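Local coordinates for uncharacterized lipoprotein YjhA (Bacillus subtilis, PDB 3CFU) that is of unknown function but, as a predicted membrane-anchored lipoprotein, carries a β-sandwich domain of the DUF4352 family, the part held in this chain, at residues 7-12 with 56-61; 13-18 with 120-125; 48-53 with 107-112; 64-69 with 129-134. All blocks are in the same frame, centred on the assembly; numbering follows the deposited sequence.

Contact 1 (7-12 with 56-61)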
loop_
_atom_site.group_PDB
_atom_site.type_symbol
_atom_site.label_atom_id
_atom_site.label_comp_id
_atom_site.label_asym_id
_atom_site.label_seq_id
_atom_site.Cartn_x
_atom_site.Cartn_y
_atom_site.Cartn_z
ATOM N N THR A 7 10.025 8.089 6.387
ATOM C CA THR A 7 10.649 7.228 5.388
ATOM C C THR A 7 11.566 6.258 6.148
ATOM O O THR A 7 12.268 6.664 7.079
ATOM C CB THR A 7 11.514 8.052 4.387
ATOM O OG1 THR A 7 10.675 8.968 3.671
ATOM C CG2 THR A 7 12.221 7.138 3.376
ATOM N N PHE A 8 11.546 4.980 5.771
ATOM C CA PHE A 8 12.403 3.998 6.427
ATOM C C PHE A 8 12.870 2.920 5.447
ATOM O O PHE A 8 12.264 2.735 4.402
ATOM C CB PHE A 8 11.675 3.350 7.632
ATOM C CG PHE A 8 10.350 2.709 7.291
ATOM C CD1 PHE A 8 9.194 3.474 7.173
ATOM C CD2 PHE A 8 10.263 1.339 7.086
ATOM C CE1 PHE A 8 7.968 2.883 6.854
ATOM C CE2 PHE A 8 9.051 0.740 6.769
ATOM C CZ PHE A 8 7.899 1.513 6.652
ATOM N N LYS A 9 13.956 2.227 5.777
ATOM C CA LYS A 9 14.480 1.164 4.920
ATOM C C LYS A 9 13.713 -0.140 5.151
ATOM O O LYS A 9 13.581 -0.605 6.287
ATOM C CB LYS A 9 15.967 0.926 5.202
ATOM C CG LYS A 9 16.667 0.018 4.192
ATOM C CD LYS A 9 18.137 -0.146 4.554
ATOM C CE LYS A 9 18.718 -1.419 3.970
ATOM N NZ LYS A 9 17.878 -2.584 4.352
ATOM N N ALA A 10 13.218 -0.724 4.064
ATOM C CA ALA A 10 12.458 -1.971 4.127
ATOM C C ALA A 10 12.869 -2.821 2.924
ATOM O O ALA A 10 12.399 -2.612 1.804
ATOM C CB ALA A 10 10.971 -1.659 4.093
ATOM N N GLY A 11 13.758 -3.774 3.166
ATOM C CA GLY A 11 14.243 -4.610 2.088
ATOM C C GLY A 11 15.164 -3.787 1.205
ATOM O O GLY A 11 16.048 -3.077 1.704
ATOM N N HIS A 12 14.946 -3.878 -0.108
ATOM C CA HIS A 12 15.733 -3.144 -1.097
ATOM C C HIS A 12 15.053 -1.849 -1.515
ATOM O O HIS A 12 15.337 -1.300 -2.580
ATOM C CB HIS A 12 15.978 -4.017 -2.326
ATOM C CG HIS A 12 16.911 -5.155 -2.065
ATOM N ND1 HIS A 12 18.274 -4.984 -1.948
ATOM C CD2 HIS A 12 16.675 -6.469 -1.845
ATOM C CE1 HIS A 12 18.838 -6.144 -1.665
ATOM N NE2 HIS A 12 17.889 -7.062 -1.597
ATOM N N GLU A 56 10.975 3.550 -3.066
ATOM C CA GLU A 56 12.220 3.936 -3.699
ATOM C C GLU A 56 13.149 2.739 -3.773
ATOM O O GLU A 56 13.525 2.156 -2.746
ATOM C CB GLU A 56 12.903 5.059 -2.918
ATOM C CG GLU A 56 14.327 5.375 -3.373
ATOM C CD GLU A 56 14.935 6.532 -2.579
ATOM O OE1 GLU A 56 14.172 7.202 -1.845
ATOM O OE2 GLU A 56 16.159 6.776 -2.688
ATOM N N ASN A 57 13.518 2.368 -4.994
ATOM C CA ASN A 57 14.419 1.247 -5.189
ATOM C C ASN A 57 15.846 1.719 -4.934
ATOM O O ASN A 57 16.340 2.616 -5.614
ATOM C CB ASN A 57 14.284 0.697 -6.612
ATOM C CG ASN A 57 15.081 -0.561 -6.813
ATOM O OD1 ASN A 57 15.024 -1.196 -7.868
ATOM N ND2 ASN A 57 15.845 -0.932 -5.792
ATOM N N ILE A 58 16.489 1.111 -3.937
ATOM C CA ILE A 58 17.860 1.437 -3.546
ATOM C C ILE A 58 18.757 0.221 -3.731
ATOM O O ILE A 58 19.855 0.145 -3.184
ATOM C CB ILE A 58 17.936 1.904 -2.066
ATOM C CG1 ILE A 58 17.295 0.860 -1.151
ATOM C CG2 ILE A 58 17.227 3.255 -1.898
ATOM C CD1 ILE A 58 17.461 1.185 0.316
ATOM N N GLY A 59 18.263 -0.747 -4.488
ATOM C CA GLY A 59 19.049 -1.932 -4.766
ATOM C C GLY A 59 19.487 -1.886 -6.227
ATOM O O GLY A 59 19.093 -0.983 -6.969
ATOM N N GLU A 60 20.307 -2.849 -6.638
ATOM C CA GLU A 60 20.787 -2.916 -8.015
ATOM C C GLU A 60 19.740 -3.496 -8.968
ATOM O O GLU A 60 19.546 -2.981 -10.071
ATOM C CB GLU A 60 22.054 -3.774 -8.112
ATOM C CG GLU A 60 22.537 -3.941 -9.552
ATOM C CD GLU A 60 23.747 -4.853 -9.687
ATOM O OE1 GLU A 60 24.042 -5.615 -8.735
ATOM O OE2 GLU A 60 24.396 -4.816 -10.758
ATOM N N ASP A 61 19.077 -4.571 -8.550
ATOM C CA ASP A 61 18.057 -5.208 -9.384
ATOM C C ASP A 61 16.804 -4.374 -9.564
ATOM O O ASP A 61 16.412 -3.619 -8.678
ATOM C CB ASP A 61 17.603 -6.540 -8.791
ATOM C CG ASP A 61 18.737 -7.484 -8.537
ATOM O OD1 ASP A 61 19.627 -7.588 -9.403
ATOM O OD2 ASP A 61 18.724 -8.132 -7.475
#
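H12 and I58 meet through the main chain, each just past the end of a strand: H12 in the turn after strand 7-10, I58 where strand 47-57 gives way to loop. The two segments come nearest at H12 and G59, whose CA atoms are 5.1 Å apart. A hydrogen bond across the two segments runs from I58 N to H12 O over 3.0 Å and is nearly straight, with an angle of 168° at the hydrogen; the donor stands 29° out of the carbonyl plane. The same oxygen is covered by the side chain of I58, whose CG1 lies 3.2 Å from H12 O. I58 has CG1 between its backbone N and carbonyl carbon (chi1 54°), which sets this branch beside the bond. From CG1 the chain continues to CD1, which meets CG of K9 at 4.1 Å, the two side chains crossing obliquely. K9 then bends at its last torsion so that NZ donates to G11 O at 3.3 Å, a bond made on a carbonyl lone pair. The H12 ring lies near G59, with ND1 4.2 Å from G59 CA. A CB at G59 would point toward 7-12 and come tight against H12 ND1, while the positive phi of G11 suits glycine in the turn. The contact lies at the surface, at one end of the four-stranded sheet, where strand 13-23 separates strands 7-10 and 47-57: the side chains of T7, E56 and I58 all touch N14 of that middle strand, and G59 O is held by S100 OG.

Contact 2 (13-18 with 120-125)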
loop_
_atom_site.group_PDB
_atom_site.type_symbol
_atom_site.label_atom_id
_atom_site.label_comp_id
_atom_site.label_asym_id
_atom_site.label_seq_id
_atom_site.Cartn_x
_atom_site.Cartn_y
_atom_site.Cartn_z
ATOM N N THR A 13 14.164 -1.359 -0.662
ATOM C CA THR A 13 13.439 -0.126 -0.936
ATOM C C THR A 13 13.414 0.793 0.287
ATOM O O THR A 13 13.680 0.348 1.396
ATOM C CB THR A 13 11.939 -0.406 -1.261
ATOM O OG1 THR A 13 11.296 -0.950 -0.097
ATOM C CG2 THR A 13 11.795 -1.396 -2.405
ATOM N N ASN A 14 13.137 2.082 0.068
ATOM C CA ASN A 14 12.931 3.017 1.181
ATOM C C ASN A 14 11.440 3.183 0.953
ATOM O O ASN A 14 11.014 3.394 -0.179
ATOM C CB ASN A 14 13.586 4.385 0.999
ATOM C CG ASN A 14 15.045 4.406 1.399
ATOM O OD1 ASN A 14 15.806 5.235 0.905
ATOM N ND2 ASN A 14 15.442 3.512 2.299
ATOM N N PHE A 15 10.654 3.107 2.009
ATOM C CA PHE A 15 9.213 3.189 1.876
ATOM C C PHE A 15 8.576 4.247 2.754
ATOM O O PHE A 15 9.005 4.471 3.887
ATOM C CB PHE A 15 8.608 1.833 2.237
ATOM C CG PHE A 15 7.118 1.819 2.237
ATOM C CD1 PHE A 15 6.418 1.728 1.046
ATOM C CD2 PHE A 15 6.412 1.932 3.426
ATOM C CE1 PHE A 15 5.045 1.748 1.032
ATOM C CE2 PHE A 15 5.036 1.951 3.425
ATOM C CZ PHE A 15 4.347 1.863 2.220
ATOM N N THR A 16 7.523 4.876 2.255
ATOM C CA THR A 16 6.873 5.888 3.056
ATOM C C THR A 16 5.386 6.034 2.785
ATOM O O THR A 16 4.929 5.885 1.651
ATOM C CB THR A 16 7.570 7.282 2.867
ATOM O OG1 THR A 16 6.730 8.323 3.386
ATOM C CG2 THR A 16 7.847 7.550 1.421
ATOM N N VAL A 17 4.636 6.281 3.854
ATOM C CA VAL A 17 3.208 6.521 3.737
ATOM C C VAL A 17 3.138 8.051 3.799
ATOM O O VAL A 17 3.463 8.653 4.825
ATOM C CB VAL A 17 2.403 5.917 4.913
ATOM C CG1 VAL A 17 0.920 6.199 4.707
ATOM C CG2 VAL A 17 2.639 4.416 5.004
ATOM N N ASN A 18 2.736 8.675 2.695
ATOM C CA ASN A 18 2.660 10.134 2.616
ATOM C C ASN A 18 1.498 10.728 3.401
ATOM O O ASN A 18 1.701 11.296 4.474
ATOM C CB ASN A 18 2.583 10.560 1.152
ATOM C CG ASN A 18 3.805 10.133 0.360
ATOM O OD1 ASN A 18 3.728 9.884 -0.847
ATOM N ND2 ASN A 18 4.945 10.055 1.036
ATOM N N TYR A 120 -6.263 1.730 12.494
ATOM C CA TYR A 120 -5.689 1.012 11.363
ATOM C C TYR A 120 -4.186 1.120 11.115
ATOM O O TYR A 120 -3.575 2.184 11.242
ATOM C CB TYR A 120 -6.450 1.418 10.098
ATOM C CG TYR A 120 -7.883 0.943 10.102
ATOM C CD1 TYR A 120 -8.252 -0.219 9.426
ATOM C CD2 TYR A 120 -8.869 1.637 10.808
ATOM C CE1 TYR A 120 -9.568 -0.682 9.449
ATOM C CE2 TYR A 120 -10.189 1.180 10.841
ATOM C CZ TYR A 120 -10.529 0.023 10.157
ATOM O OH TYR A 120 -11.833 -0.418 10.163
ATOM N N THR A 121 -3.607 -0.010 10.735
ATOM C CA THR A 121 -2.191 -0.096 10.456
ATOM C C THR A 121 -1.980 -0.571 9.027
ATOM O O THR A 121 -2.582 -1.551 8.591
ATOM C CB THR A 121 -1.517 -1.099 11.405
ATOM O OG1 THR A 121 -1.920 -0.818 12.750
ATOM C CG2 THR A 121 0.003 -1.002 11.302
ATOM N N LEU A 122 -1.141 0.139 8.283
ATOM C CA LEU A 122 -0.854 -0.283 6.925
ATOM C C LEU A 122 0.332 -1.222 7.081
ATOM O O LEU A 122 1.225 -0.982 7.905
ATOM C CB LEU A 122 -0.483 0.896 6.023
ATOM C CG LEU A 122 -0.219 0.438 4.579
ATOM C CD1 LEU A 122 -1.525 -0.015 3.947
ATOM C CD2 LEU A 122 0.412 1.551 3.768
ATOM N N VAL A 123 0.313 -2.308 6.314
ATOM C CA VAL A 123 1.373 -3.302 6.355
ATOM C C VAL A 123 2.070 -3.311 5.007
ATOM O O VAL A 123 1.422 -3.247 3.954
ATOM C CB VAL A 123 0.818 -4.720 6.612
ATOM C CG1 VAL A 123 1.955 -5.733 6.537
ATOM C CG2 VAL A 123 0.103 -4.781 7.984
ATOM N N TYR A 124 3.392 -3.393 5.039
ATOM C CA TYR A 124 4.161 -3.410 3.816
ATOM C C TYR A 124 5.204 -4.507 3.902
ATOM O O TYR A 124 6.013 -4.511 4.828
ATOM C CB TYR A 124 4.849 -2.051 3.607
ATOM C CG TYR A 124 5.857 -2.033 2.483
ATOM C CD1 TYR A 124 5.478 -2.359 1.186
ATOM C CD2 TYR A 124 7.191 -1.706 2.716
ATOM C CE1 TYR A 124 6.400 -2.366 0.143
ATOM C CE2 TYR A 124 8.123 -1.701 1.675
ATOM C CZ TYR A 124 7.713 -2.036 0.388
ATOM O OH TYR A 124 8.599 -2.045 -0.661
ATOM N N ASN A 125 5.164 -5.450 2.962
ATOM C CA ASN A 125 6.150 -6.524 2.916
ATOM C C ASN A 125 6.875 -6.362 1.575
ATOM O O ASN A 125 6.313 -6.642 0.507
ATOM C CB ASN A 125 5.489 -7.908 3.005
ATOM C CG ASN A 125 6.512 -9.030 3.191
ATOM O OD1 ASN A 125 7.466 -9.162 2.410
ATOM N ND2 ASN A 125 6.323 -9.837 4.231
#
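F15 and Y124 stack in the buried core, where strand 13-18 of the four-stranded sheet faces strand 121-124 of the three-stranded one. The strand axes pass 9.7 Å apart and run nearly antiparallel, at 159°, so side chains alone bridge the gap. The rings form an offset stack with centroids 4.1 Å apart and planes tilted by 14°. Y124 CD2 sits 3.6 Å above the F15 ring, toward its rim, whereas F15 CD1 lies over the centre of the Y124 ring. CG of Y124, anti to its backbone N, carries the ring across the gap, past the F15 side chain. This face-to-face packing of two antiparallel sheets makes a β-sandwich, consistent with the immunoglobulin-like fold of the MPT63 clan. Y124 and T13 meet tip to tip: Y124 OH donates to T13 OG1, which lies 3.0 Å away at the ring edge, in its plane, and is also hydrogen-bonded to A10 O. An alanine in place of Y124 would probably open a gap over the F15 face and leave T13 OG1 without its phenolic donor. Farther along, L122 CD2 packs on V17 CG2 at 3.8 Å and reaches the edge of the F15 ring at CZ, 4.2 Å away.

Contact 3 (48-53 with 107-112)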
loop_
_atom_site.group_PDB
_atom_site.type_symbol
_atom_site.label_atom_id
_atom_site.label_comp_id
_atom_site.label_asym_id
_atom_site.label_seq_id
_atom_site.Cartn_x
_atom_site.Cartn_y
_atom_site.Cartn_z
ATOM N N ARG A 48 -13.972 6.148 3.105
ATOM C CA ARG A 48 -12.920 5.527 2.332
ATOM C C ARG A 48 -11.560 6.173 2.541
ATOM O O ARG A 48 -11.400 7.381 2.355
ATOM C CB ARG A 48 -13.271 5.589 0.827
ATOM C CG ARG A 48 -12.361 4.759 -0.069
ATOM C CD ARG A 48 -12.993 4.528 -1.435
ATOM N NE ARG A 48 -13.217 5.775 -2.158
ATOM C CZ ARG A 48 -12.253 6.498 -2.718
ATOM N NH1 ARG A 48 -10.990 6.097 -2.644
ATOM N NH2 ARG A 48 -12.548 7.624 -3.353
ATOM N N LEU A 49 -10.594 5.369 2.967
ATOM C CA LEU A 49 -9.235 5.854 3.147
ATOM C C LEU A 49 -8.532 5.899 1.777
ATOM O O LEU A 49 -8.756 5.046 0.914
ATOM C CB LEU A 49 -8.445 4.910 4.068
ATOM C CG LEU A 49 -8.786 5.009 5.559
ATOM C CD1 LEU A 49 -10.288 5.101 5.748
ATOM C CD2 LEU A 49 -8.221 3.812 6.306
ATOM N N ILE A 50 -7.706 6.922 1.583
ATOM C CA ILE A 50 -6.929 7.064 0.358
ATOM C C ILE A 50 -5.496 7.266 0.806
ATOM O O ILE A 50 -5.049 8.398 0.977
ATOM C CB ILE A 50 -7.323 8.280 -0.492
ATOM C CG1 ILE A 50 -8.779 8.162 -0.943
ATOM C CG2 ILE A 50 -6.397 8.379 -1.698
ATOM C CD1 ILE A 50 -9.773 8.359 0.177
ATOM N N ILE A 51 -4.780 6.165 1.006
ATOM C CA ILE A 51 -3.396 6.228 1.444
ATOM C C ILE A 51 -2.458 6.370 0.258
ATOM O O ILE A 51 -2.514 5.582 -0.689
ATOM C CB ILE A 51 -3.009 4.960 2.240
ATOM C CG1 ILE A 51 -3.918 4.824 3.467
ATOM C CG2 ILE A 51 -1.559 5.041 2.681
ATOM C CD1 ILE A 51 -3.877 3.468 4.128
ATOM N N GLU A 52 -1.620 7.402 0.301
ATOM C CA GLU A 52 -0.641 7.632 -0.748
ATOM C C GLU A 52 0.680 7.154 -0.169
ATOM O O GLU A 52 1.040 7.524 0.954
ATOM C CB GLU A 52 -0.540 9.117 -1.114
ATOM C CG GLU A 52 0.444 9.378 -2.236
ATOM C CD GLU A 52 0.625 10.851 -2.537
ATOM O OE1 GLU A 52 1.217 11.566 -1.699
ATOM O OE2 GLU A 52 0.169 11.295 -3.614
ATOM N N VAL A 53 1.387 6.322 -0.929
ATOM C CA VAL A 53 2.671 5.779 -0.491
ATOM C C VAL A 53 3.730 5.954 -1.582
ATOM O O VAL A 53 3.408 6.203 -2.747
ATOM C CB VAL A 53 2.548 4.255 -0.127
ATOM C CG1 VAL A 53 1.489 4.050 0.948
ATOM C CG2 VAL A 53 2.187 3.438 -1.354
ATOM N N VAL A 107 -1.561 5.292 -4.793
ATOM C CA VAL A 107 -2.518 5.212 -3.707
ATOM C C VAL A 107 -3.159 3.842 -3.481
ATOM O O VAL A 107 -3.292 3.043 -4.407
ATOM C CB VAL A 107 -3.642 6.288 -3.914
ATOM C CG1 VAL A 107 -3.026 7.700 -3.873
ATOM C CG2 VAL A 107 -4.348 6.075 -5.256
ATOM N N LEU A 108 -3.516 3.585 -2.222
ATOM C CA LEU A 108 -4.188 2.359 -1.788
ATOM C C LEU A 108 -5.504 2.876 -1.218
ATOM O O LEU A 108 -5.542 3.978 -0.676
ATOM C CB LEU A 108 -3.404 1.652 -0.671
ATOM C CG LEU A 108 -2.236 0.706 -0.960
ATOM C CD1 LEU A 108 -1.624 1.010 -2.306
ATOM C CD2 LEU A 108 -1.201 0.842 0.152
ATOM N N SER A 109 -6.577 2.098 -1.325
ATOM C CA SER A 109 -7.864 2.552 -0.812
ATOM C C SER A 109 -8.650 1.460 -0.096
ATOM O O SER A 109 -8.629 0.293 -0.498
ATOM C CB SER A 109 -8.699 3.134 -1.957
ATOM O OG SER A 109 -9.609 4.113 -1.480
ATOM N N TYR A 110 -9.347 1.854 0.966
ATOM C CA TYR A 110 -10.132 0.924 1.773
ATOM C C TYR A 110 -11.365 1.602 2.358
ATOM O O TYR A 110 -11.367 2.808 2.600
ATOM C CB TYR A 110 -9.282 0.406 2.931
ATOM C CG TYR A 110 -7.956 -0.173 2.521
ATOM C CD1 TYR A 110 -7.823 -1.534 2.248
ATOM C CD2 TYR A 110 -6.830 0.641 2.399
ATOM C CE1 TYR A 110 -6.601 -2.072 1.863
ATOM C CE2 TYR A 110 -5.598 0.112 2.012
ATOM C CZ TYR A 110 -5.493 -1.244 1.745
ATOM O OH TYR A 110 -4.294 -1.768 1.335
ATOM N N VAL A 111 -12.406 0.814 2.597
ATOM C CA VAL A 111 -13.639 1.325 3.171
ATOM C C VAL A 111 -13.720 0.890 4.628
ATOM O O VAL A 111 -13.618 -0.296 4.945
ATOM C CB VAL A 111 -14.855 0.807 2.401
ATOM C CG1 VAL A 111 -14.891 1.451 1.021
ATOM C CG2 VAL A 111 -14.787 -0.709 2.271
ATOM N N ILE A 112 -13.892 1.865 5.515
ATOM C CA ILE A 112 -13.962 1.588 6.940
ATOM C C ILE A 112 -15.000 2.469 7.640
ATOM O O ILE A 112 -15.538 3.406 7.048
ATOM C CB ILE A 112 -12.580 1.820 7.623
ATOM C CG1 ILE A 112 -12.240 3.314 7.643
ATOM C CG2 ILE A 112 -11.500 1.033 6.893
ATOM C CD1 ILE A 112 -11.232 3.702 8.721
#
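The guanidinium of R48 meets S109 at its edge: NH1 donates to S109 OG over 2.7 Å, with the oxygen only 3° out of the guanidinium plane. CG of R48 is anti to the backbone N (chi1 -170°), and a bend at chi3 turns NE back from a straight course. The other flat group, the Y110 ring, is approached obliquely by I51 CD1, 4.3 Å from its CE2. S109 OG relays the bond from R48 by donating in turn to L49 O at 2.7 Å. L49 O thus has two donors, S109 OG and Y110 N, the latter at 3.2 Å, which gives a buried carbonyl a double grip. The rest of the ladder is regular. L49 with Y110 and I51 with L108 are the hydrogen-bonded pairs; R48 with V111, I50 with S109 and E52 with V107 are the non-hydrogen-bonded ones. The I50 and V107 side chains lie side by side, pointing the same way, with CG2 of I50 4.1 Å from CG1 of V107. L49 crosses I112 at about a right angle, with CD1 only 3.3 Å from I112 CG1, a tight approach. On one face, R48 and E52 form salt bridges with E88 and R91 respectively, which probably offset their charges. The face with L49, I51, L108 and Y110 instead packs on F70 and L72 of strand 70-73. Twisted to 161° between strand directions, this is an antiparallel pair that sets strand 103-112 at the margin of the four-stranded sheet, with one face turned into the core, as in a β-sandwich.

Contact 4 (64-69 with 129-134)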
loop_
_atom_site.group_PDB
_atom_site.type_symbol
_atom_site.label_atom_id
_atom_site.label_comp_id
_atom_site.label_asym_id
_atom_site.label_seq_id
_atom_site.Cartn_x
_atom_site.Cartn_y
_atom_site.Cartn_z
ATOM N N SER A 64 9.688 -5.183 -9.587
ATOM C CA SER A 64 8.361 -5.261 -10.190
ATOM C C SER A 64 7.420 -5.159 -8.994
ATOM O O SER A 64 7.066 -6.177 -8.380
ATOM C CB SER A 64 8.155 -6.602 -10.898
ATOM O OG SER A 64 9.023 -6.734 -12.007
ATOM N N TYR A 65 7.044 -3.928 -8.659
ATOM C CA TYR A 65 6.167 -3.656 -7.522
ATOM C C TYR A 65 4.748 -4.086 -7.819
ATOM O O TYR A 65 4.315 -4.050 -8.967
ATOM C CB TYR A 65 6.225 -2.167 -7.141
ATOM C CG TYR A 65 5.633 -1.205 -8.149
ATOM C CD1 TYR A 65 4.278 -0.864 -8.099
ATOM C CD2 TYR A 65 6.428 -0.618 -9.135
ATOM C CE1 TYR A 65 3.732 0.061 -8.996
ATOM C CE2 TYR A 65 5.898 0.303 -10.037
ATOM C CZ TYR A 65 4.547 0.637 -9.971
ATOM O OH TYR A 65 4.013 1.549 -10.863
ATOM N N ASN A 66 4.021 -4.477 -6.777
ATOM C CA ASN A 66 2.667 -4.977 -6.958
ATOM C C ASN A 66 1.762 -4.697 -5.755
ATOM O O ASN A 66 2.214 -4.711 -4.614
ATOM C CB ASN A 66 2.778 -6.480 -7.201
ATOM C CG ASN A 66 1.577 -7.060 -7.880
ATOM O OD1 ASN A 66 0.507 -7.188 -7.282
ATOM N ND2 ASN A 66 1.744 -7.433 -9.146
ATOM N N PHE A 67 0.476 -4.468 -6.014
ATOM C CA PHE A 67 -0.471 -4.180 -4.942
ATOM C C PHE A 67 -0.559 -5.283 -3.884
ATOM O O PHE A 67 -0.840 -4.993 -2.722
ATOM C CB PHE A 67 -1.866 -3.862 -5.522
ATOM C CG PHE A 67 -2.666 -5.072 -5.933
ATOM C CD1 PHE A 67 -3.548 -5.671 -5.039
ATOM C CD2 PHE A 67 -2.543 -5.611 -7.214
ATOM C CE1 PHE A 67 -4.302 -6.796 -5.410
ATOM C CE2 PHE A 67 -3.288 -6.736 -7.598
ATOM C CZ PHE A 67 -4.170 -7.329 -6.693
ATOM N N ILE A 68 -0.288 -6.531 -4.256
ATOM C CA ILE A 68 -0.374 -7.624 -3.281
ATOM C C ILE A 68 0.580 -7.477 -2.100
ATOM O O ILE A 68 0.445 -8.170 -1.094
ATOM C CB ILE A 68 -0.113 -9.018 -3.924
ATOM C CG1 ILE A 68 1.288 -9.057 -4.553
ATOM C CG2 ILE A 68 -1.218 -9.329 -4.954
ATOM C CD1 ILE A 68 1.753 -10.456 -4.933
ATOM N N GLY A 69 1.536 -6.571 -2.214
ATOM C CA GLY A 69 2.482 -6.396 -1.132
ATOM C C GLY A 69 1.921 -5.536 -0.024
ATOM O O GLY A 69 2.609 -5.252 0.952
ATOM N N ALA A 129 5.844 -7.317 -2.126
ATOM C CA ALA A 129 5.649 -6.190 -3.042
ATOM C C ALA A 129 6.457 -6.279 -4.308
ATOM O O ALA A 129 6.114 -5.657 -5.312
ATOM C CB ALA A 129 5.992 -4.867 -2.345
ATOM N N ASP A 130 7.546 -7.029 -4.258
ATOM C CA ASP A 130 8.404 -7.165 -5.426
ATOM C C ASP A 130 8.167 -8.531 -6.056
ATOM O O ASP A 130 8.485 -9.565 -5.479
ATOM C CB ASP A 130 9.862 -6.993 -5.030
ATOM C CG ASP A 130 10.798 -7.037 -6.217
ATOM O OD1 ASP A 130 10.328 -7.285 -7.351
ATOM O OD2 ASP A 130 12.012 -6.825 -6.009
ATOM N N THR A 131 7.624 -8.510 -7.267
ATOM C CA THR A 131 7.280 -9.729 -7.963
ATOM C C THR A 131 8.267 -10.219 -9.038
ATOM O O THR A 131 7.949 -11.096 -9.845
ATOM C CB THR A 131 5.858 -9.569 -8.517
ATOM O OG1 THR A 131 5.251 -10.857 -8.643
ATOM C CG2 THR A 131 5.871 -8.838 -9.836
ATOM N N ASN A 132 9.472 -9.652 -9.021
ATOM C CA ASN A 132 10.539 -10.031 -9.935
ATOM C C ASN A 132 10.811 -11.511 -9.684
ATOM O O ASN A 132 11.206 -11.886 -8.582
ATOM C CB ASN A 132 11.796 -9.230 -9.602
ATOM C CG ASN A 132 12.902 -9.417 -10.621
ATOM O OD1 ASN A 132 12.959 -10.428 -11.322
ATOM N ND2 ASN A 132 13.801 -8.442 -10.695
ATOM N N SER A 133 10.610 -12.349 -10.700
ATOM C CA SER A 133 10.825 -13.791 -10.554
ATOM C C SER A 133 12.265 -14.271 -10.809
ATOM O O SER A 133 12.608 -15.413 -10.508
ATOM C CB SER A 133 9.851 -14.559 -11.471
ATOM O OG SER A 133 10.038 -14.247 -12.846
ATOM N N SER A 134 13.109 -13.396 -11.335
ATOM C CA SER A 134 14.493 -13.761 -11.641
ATOM C C SER A 134 15.460 -13.818 -10.464
ATOM O O SER A 134 16.493 -14.480 -10.551
ATOM C CB SER A 134 15.063 -12.789 -12.669
ATOM O OG SER A 134 15.199 -11.498 -12.100
#
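A single backbone bridge between Y65 and D130, with an Asx turn at D130, ties strand 63-66 to the loop that leaves helix 126-129. S64 O receives T131 N at 2.6 Å in an almost straight bond, 176° at the hydrogen, while N66 N makes a weak one to A129 O. The carboxylate of D130 supplies the side-chain bond across the contact. Its CG is anti to the backbone N (chi1 -176°), which brings the carboxylate carbon back toward S64. OD1 accepts from S64 N at 3.1 Å and from N132 N at 3.0 Å; the two N-H groups come from opposite faces of the carboxylate plane. Beside this network, S64 CB packs on T131 CG2 at 3.4 Å. G69 CA lies 4.0 Å from A129 CB, and a side chain on that glycine would run into A129. N66 OD1 closes a further Asx turn by accepting I68 N. An alanine at D130 would probably leave S64 N and N132 N without their shared acceptor and undo the Asx turn. Because one oxygen of a buried acid draws two N-H groups, the environment is likely to favour the ionised carboxylate.

How the contacts relate
Contacts 1, 2 and 3 share the four-stranded sheet. Strand 13-18 of contact 2 is its middle link: N14 N bonds E56 O of contact 1 at 2.8 Å, and N18 N bonds E52 O of contact 3 at 2.7 Å. Contacts 1 and 3 use successive parts of strand 47-57, contact 1 its last two residues, and their centres are about 23 Å apart, on opposite sides of the chain's centre. Contact 2, about 6 Å from that centre, also packs V17 CG1 on I51 CG2 of contact 3 at 3.4 Å. Contact 4 joins the core through Y124, whose CE1 lies 3.6 Å from A129 CB. No active site or ligand is known against which to place them.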